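Local coordinates for protein branched-chain amino acid aminotransferase (Thermoproteus uzoniensis, PDB 5CE8) that probably transfers the amino group of leucine, isoleucine and valine to 2-oxoglutarate, using pyridoxal 5'-phosphate as cofactor, at residues Arg150-Thr154 against Ser155-Val159; Met160-Thr164 against Gly165-Asn169; Ile229-Ala232 against Gly233-Ile237. All coordinates share one frame; numbering follows the deposited sequence.

Contacts 1 and 2 are successive and buried: contact 1 lies in the loop after strand 142-146, and contact 2 runs from that loop into the start of helix 167-179. Their centres are about 9 Å apart and both meet a second subunit. They are joined through N169, whose side chain bonds R150 O and the V152 backbone N, and through I166 against V152. Contact 1 mixes turn hydrogen bonds, a water bridge and apolar contacts, whereas contact 2 combines turn hydrogen bonds with a lysine covalently joined to the cofactor. Contact 3, centred about 29 Å from contact 2 and across the chain's centre, is the partly exposed end of helix 223-235, with helical backbone bonds, a Schellman ending and aliphatic contacts.

Contact 1. Residues Arg150-Thr154 against Ser155-Val159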
# COMPACT_ATOMS: atom_id res chain seq x y z
N ARG A 150 -5.09 -4.54 11.59
CA ARG A 150 -3.84 -3.84 11.59
C ARG A 150 -3.91 -2.61 12.48
O ARG A 150 -4.97 -2.04 12.62
CB ARG A 150 -3.50 -3.40 10.17
CG ARG A 150 -3.43 -4.53 9.17
CD ARG A 150 -2.28 -5.50 9.52
NE ARG A 150 -1.96 -6.50 8.48
CZ ARG A 150 -2.21 -7.84 8.54
NH1 ARG A 150 -2.84 -8.43 9.55
NH2 ARG A 150 -1.79 -8.63 7.52
N ARG A 151 -2.77 -2.24 13.06
CA ARG A 151 -2.63 -0.97 13.78
C ARG A 151 -3.04 0.23 12.92
O ARG A 151 -2.63 0.38 11.77
CB ARG A 151 -1.18 -0.81 14.27
CG ARG A 151 -0.82 0.39 15.10
CD ARG A 151 -1.27 0.46 16.59
NE ARG A 151 -0.48 1.55 17.19
CZ ARG A 151 -0.89 2.47 18.09
NH1 ARG A 151 -2.08 2.43 18.64
NH2 ARG A 151 -0.05 3.45 18.46
N VAL A 152 -3.74 1.15 13.52
CA VAL A 152 -4.26 2.26 12.75
C VAL A 152 -2.97 3.03 12.31
O VAL A 152 -1.97 3.07 13.07
CB VAL A 152 -5.35 3.09 13.52
CG1 VAL A 152 -4.92 3.70 14.77
CG2 VAL A 152 -5.86 4.21 12.66
N HIS A 153 -2.97 3.59 11.11
CA HIS A 153 -1.80 4.12 10.44
C HIS A 153 -1.64 5.64 10.69
O HIS A 153 -2.63 6.36 10.82
CB HIS A 153 -1.91 3.83 8.95
CG HIS A 153 -0.61 4.00 8.20
ND1 HIS A 153 -0.32 5.12 7.46
CD2 HIS A 153 0.49 3.20 8.11
CE1 HIS A 153 0.89 5.02 6.97
NE2 HIS A 153 1.39 3.84 7.33
N THR A 154 -0.39 6.11 10.77
CA THR A 154 -0.09 7.57 10.97
C THR A 154 -0.76 8.55 9.96
O THR A 154 -1.10 9.71 10.32
CB THR A 154 1.49 7.80 11.04
OG1 THR A 154 1.87 9.18 11.25
CG2 THR A 154 2.17 7.38 9.66
N SER A 155 -0.90 8.10 8.68
CA SER A 155 -1.59 8.81 7.58
C SER A 155 -3.07 9.07 7.86
O SER A 155 -3.69 9.88 7.17
CB SER A 155 -1.54 8.02 6.25
OG SER A 155 -2.37 6.86 6.29
N MET A 156 -3.61 8.40 8.88
CA MET A 156 -5.03 8.49 9.24
C MET A 156 -5.37 8.95 10.67
O MET A 156 -6.38 9.67 10.85
CB MET A 156 -5.64 7.08 9.03
CG MET A 156 -5.43 6.50 7.64
SD MET A 156 -5.58 4.67 7.67
CE MET A 156 -4.95 4.51 6.01
N MET A 157 -4.56 8.56 11.67
CA MET A 157 -4.62 9.19 13.00
C MET A 157 -3.22 9.28 13.63
O MET A 157 -2.38 8.48 13.26
CB MET A 157 -5.51 8.42 13.94
CG MET A 157 -7.01 8.26 13.56
SD MET A 157 -7.74 7.23 14.84
CE MET A 157 -9.36 7.38 14.18
N PRO A 158 -3.03 10.15 14.64
CA PRO A 158 -1.68 10.42 15.15
C PRO A 158 -1.35 9.50 16.26
O PRO A 158 -1.43 9.85 17.44
CB PRO A 158 -1.70 11.93 15.54
CG PRO A 158 -3.07 12.27 15.60
CD PRO A 158 -3.90 11.30 14.85
N VAL A 159 -0.99 8.27 15.84
CA VAL A 159 -0.79 7.16 16.69
C VAL A 159 0.16 7.35 17.85
O VAL A 159 -0.03 6.77 18.92
CB VAL A 159 -0.44 5.91 15.95
CG1 VAL A 159 -1.73 5.42 15.39
CG2 VAL A 159 0.62 6.15 14.88
O HOH W 1 -1.71 5.09 20.01
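H153 makes the polar side of this turn, both through its carbonyl and through its ring. H153 O accepts from two successive amides: M156 N, which comes from well above the carbonyl plane and closes a type I beta turn with T154 and S155 at its corner, and M157 N at 3.0 Å, nearly in line with the C=O bond, which adds an i+4 bond. At the edge of the imidazole, S155 OG hydrogen-bonds H153 ND1 at 2.9 Å; a chi1 of 71° swings OG back to the ring. H153 NE2 is hydrogen-bonded to E191 OE2.

A water supplies the second polar link, accepting from R151 NH2 at 2.8 Å and donating to V159 O at 2.6 Å; the direct R151 NH2 to V159 O bond is weak, and R151 NE is taken by G218 O.

The apolar contacts centre on V159 and V152. V159 CG1 sits over the face of the R151 guanidinium and meets V152 CG1 at 3.7 Å, while V152 CG2 reaches M157 SD, V152 and M157 crossing at about a right angle. V152 and M156 also pack on their counterparts in a second subunit, and T154 OG1 bonds E247 of a third, placing this tight turn between neighbouring subunits, with R151 lining the pyridoxal phosphate pocket.

Contact 2. Residues Met160-Thr164 against Gly165-Asn169; sequences MAKAT and GIYLN. With PLP (pyridoxal-5'-phosphate), chain D.
Two residues of the pyridoxal phosphate pocket lie here, K162, which carries the cofactor, and Y167, whose hydroxyl lies beside the cofactor's O3. K162 NZ is covalently joined to PLP C4A at 1.4 Å, consistent with the internal aldimine of this class of aminotransferases. The lysine chain runs extended from its backbone and bends only at the last torsion (chi4 71°), which brings NZ round to C4A. Y167 crosses that chain at about a right angle, its OH 3.8 Å from K162 CG. Y167 OH and PLP O3 are hydrogen-bonded, though the modelled separation is very short and the place of O3 less sure.

The backbone that presents these groups is an inverse gamma turn centred on K162, followed by a 3-10 turn that winds into helix 167-179. Y167 N donates to T164 O at 3.0 Å from above the carbonyl plane, and I166 N makes a weaker bond to A163 O. Both carbonyl oxygens also lie at the edge of the tyrosine ring, near its plane, with A163 O 3.3 Å from Y167 CD1. F43 meets this ring edge-to-face. I166 CD1 lies 3.9 Å from A163 CB and 3.4 Å from A161 O. PLP is further hydrogen-bonded by R66, T260 and the backbone amides of I223 and T224.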
# COMPACT_ATOMS: atom_id res chain seq x y z
N MET A 160 1.12 8.24 17.70
CA MET A 160 2.07 8.52 18.80
C MET A 160 1.35 9.25 19.93
O MET A 160 1.90 9.37 20.95
CB MET A 160 3.21 9.38 18.28
CG MET A 160 3.98 8.60 17.19
SD MET A 160 5.67 9.01 16.71
CE MET A 160 6.25 9.69 18.24
N ALA A 161 0.21 9.82 19.68
CA ALA A 161 -0.52 10.45 20.76
C ALA A 161 -1.33 9.36 21.44
O ALA A 161 -1.93 8.55 20.74
CB ALA A 161 -1.42 11.46 20.22
N LYS A 162 -1.45 9.43 22.77
CA LYS A 162 -2.26 8.49 23.56
C LYS A 162 -3.66 9.02 23.54
O LYS A 162 -4.21 9.60 24.51
CB LYS A 162 -1.64 8.34 24.92
CG LYS A 162 -2.05 7.01 25.57
CD LYS A 162 -1.08 6.67 26.76
CE LYS A 162 -1.43 5.39 27.43
NZ LYS A 162 -1.08 4.26 26.51
N ALA A 163 -4.27 8.85 22.40
CA ALA A 163 -5.54 9.52 22.13
C ALA A 163 -6.70 8.57 22.05
O ALA A 163 -6.62 7.57 21.39
CB ALA A 163 -5.42 10.37 20.86
N THR A 164 -7.82 8.97 22.62
CA THR A 164 -8.96 8.09 23.01
C THR A 164 -9.54 7.34 21.86
O THR A 164 -9.53 6.07 21.85
CB THR A 164 -10.04 8.92 23.79
OG1 THR A 164 -10.39 10.02 22.99
CG2 THR A 164 -9.48 9.51 25.17
N GLY A 165 -9.85 8.09 20.81
CA GLY A 165 -10.49 7.57 19.62
C GLY A 165 -9.72 6.47 18.90
O GLY A 165 -10.31 5.55 18.48
N ILE A 166 -8.39 6.54 18.94
CA ILE A 166 -7.48 5.43 18.39
C ILE A 166 -7.76 4.07 18.99
O ILE A 166 -7.58 3.07 18.29
CB ILE A 166 -5.99 5.69 18.66
CG1 ILE A 166 -5.57 6.99 18.04
CG2 ILE A 166 -5.04 4.59 18.19
CD1 ILE A 166 -4.26 7.43 18.52
N TYR A 167 -8.15 3.98 20.26
CA TYR A 167 -8.25 2.66 20.98
C TYR A 167 -9.46 1.69 20.58
O TYR A 167 -9.54 0.54 21.06
CB TYR A 167 -8.02 2.86 22.51
CG TYR A 167 -6.61 3.23 22.71
CD1 TYR A 167 -6.21 4.47 22.38
CD2 TYR A 167 -5.64 2.30 23.07
CE1 TYR A 167 -4.92 4.81 22.30
CE2 TYR A 167 -4.27 2.69 23.12
CZ TYR A 167 -3.96 3.98 22.70
OH TYR A 167 -2.70 4.54 22.69
N LEU A 168 -10.35 2.15 19.71
CA LEU A 168 -11.30 1.30 19.07
C LEU A 168 -10.61 0.16 18.26
O LEU A 168 -10.95 -1.07 18.36
CB LEU A 168 -12.30 2.14 18.23
CG LEU A 168 -13.25 1.28 17.30
CD1 LEU A 168 -14.20 0.55 18.22
CD2 LEU A 168 -14.19 1.97 16.34
N ASN A 169 -9.56 0.55 17.59
CA ASN A 169 -8.61 -0.40 16.93
C ASN A 169 -7.95 -1.41 17.91
O ASN A 169 -7.94 -2.69 17.65
CB ASN A 169 -7.59 0.48 16.16
CG ASN A 169 -6.44 -0.32 15.51
OD1 ASN A 169 -5.26 -0.20 15.90
ND2 ASN A 169 -6.76 -0.96 14.46
N1 PLP D . 1.21 0.81 23.40
C2 PLP D . 0.10 1.53 23.24
C2A PLP D . -0.72 1.41 22.00
C3 PLP D . -0.40 2.38 24.32
O3 PLP D . -1.61 3.04 24.17
C4 PLP D . 0.40 2.46 25.57
C4A PLP D . -0.01 3.33 26.75
C5 PLP D . 1.64 1.64 25.60
C6 PLP D . 1.96 0.84 24.46
C5A PLP D . 2.56 1.52 26.79
O4P PLP D . 3.02 2.75 27.22
P PLP D . 3.53 2.89 28.70
O1P PLP D . 2.38 2.49 29.70
O2P PLP D . 4.80 2.15 28.79
O3P PLP D . 3.75 4.35 28.98

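Contact 3. Residues Ile229-Ala232 against Gly233-Ile237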
# COMPACT_ATOMS: atom_id res chain seq x y z
N ILE A 229 14.77 0.35 27.73
CA ILE A 229 15.92 0.71 26.89
C ILE A 229 17.05 1.17 27.88
O ILE A 229 18.15 0.72 27.76
CB ILE A 229 15.53 1.69 25.74
CG1 ILE A 229 14.79 0.96 24.67
CG2 ILE A 229 16.75 2.39 25.21
CD1 ILE A 229 13.95 1.85 23.76
N SER A 230 16.76 2.01 28.89
CA SER A 230 17.78 2.39 29.93
C SER A 230 18.32 1.19 30.67
O SER A 230 19.54 1.07 30.94
CB SER A 230 17.09 3.29 30.91
OG SER A 230 16.72 4.49 30.19
N ILE A 231 17.43 0.28 31.02
CA ILE A 231 17.88 -0.92 31.78
C ILE A 231 18.82 -1.69 30.85
O ILE A 231 19.90 -2.13 31.30
CB ILE A 231 16.69 -1.81 32.17
CG1 ILE A 231 15.95 -1.19 33.39
CG2 ILE A 231 17.11 -3.21 32.48
CD1 ILE A 231 14.56 -1.76 33.50
N ALA A 232 18.44 -1.91 29.61
CA ALA A 232 19.40 -2.67 28.71
C ALA A 232 20.80 -2.06 28.69
O ALA A 232 21.79 -2.78 28.61
CB ALA A 232 18.90 -2.79 27.31
N GLY A 233 20.90 -0.74 28.67
CA GLY A 233 22.20 -0.07 28.68
C GLY A 233 22.96 -0.34 29.99
O GLY A 233 24.15 -0.74 30.02
N ASP A 234 22.25 -0.19 31.08
CA ASP A 234 22.80 -0.54 32.33
C ASP A 234 23.33 -1.94 32.33
O ASP A 234 24.40 -2.24 32.91
CB ASP A 234 21.77 -0.45 33.45
CG ASP A 234 21.35 0.95 33.78
OD1 ASP A 234 21.82 1.91 33.14
OD2 ASP A 234 20.47 1.08 34.67
N LEU A 235 22.57 -2.87 31.81
CA LEU A 235 22.94 -4.27 31.90
C LEU A 235 23.90 -4.73 30.82
O LEU A 235 24.40 -5.90 30.81
CB LEU A 235 21.71 -5.06 31.84
CG LEU A 235 20.84 -4.87 33.10
CD1 LEU A 235 19.73 -5.88 32.95
CD2 LEU A 235 21.55 -5.02 34.47
N GLY A 236 24.23 -3.88 29.91
CA GLY A 236 25.07 -4.37 28.77
C GLY A 236 24.45 -5.22 27.67
O GLY A 236 25.16 -5.82 26.79
N ILE A 237 23.15 -5.18 27.63
CA ILE A 237 22.44 -5.91 26.62
C ILE A 237 22.33 -5.08 25.32
O ILE A 237 21.74 -3.99 25.28
CB ILE A 237 21.05 -6.35 27.08
CG1 ILE A 237 21.11 -7.10 28.39
CG2 ILE A 237 20.45 -7.30 26.04
CD1 ILE A 237 19.78 -7.09 29.17
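I231 and L235, one helical turn apart, lie side by side and point the same way, with I231 CG2 3.8 Å from L235 CD1. The isoleucine's chi1 of -78° sets CG1 on the other side and leaves the CG2 methyl to lean on the leucine. L235 in turn carries its CG close to the carbonyl of the isoleucine, 3.4 Å from I231 O. D234 is oriented otherwise: its CB rests 3.3 Å from I231 O. The carboxylate turns back so that D234 OD1 comes 3.3 Å from S230 O, two acceptors with no bond between them, whereas D234 OD2 is hydrogen-bonded to Y299 OH.

Beneath the side chains run regular helical bonds, G233 N to I229 O, D234 N to S230 O and L235 N to I231 O, the second of them almost straight at 175°. The helix then ends in a Schellman motif. G236 takes a positive phi of 75°, a conformation glycine adopts readily; I237 N reaches back to A232 O at 2.9 Å and G236 N to G233 O at 3.1 Å. That reversal lays I237 against A232, CB to CB at 4.2 Å, the apolar contact that commonly accompanies this motif.

The arrangement closes the helix of a beta-alpha-beta unit: I231 and L235 face helix 279-292, I229 and A232 touch L239 of strand 239-241, and A232 and I237 lie on L210 of the parallel strand 209-212.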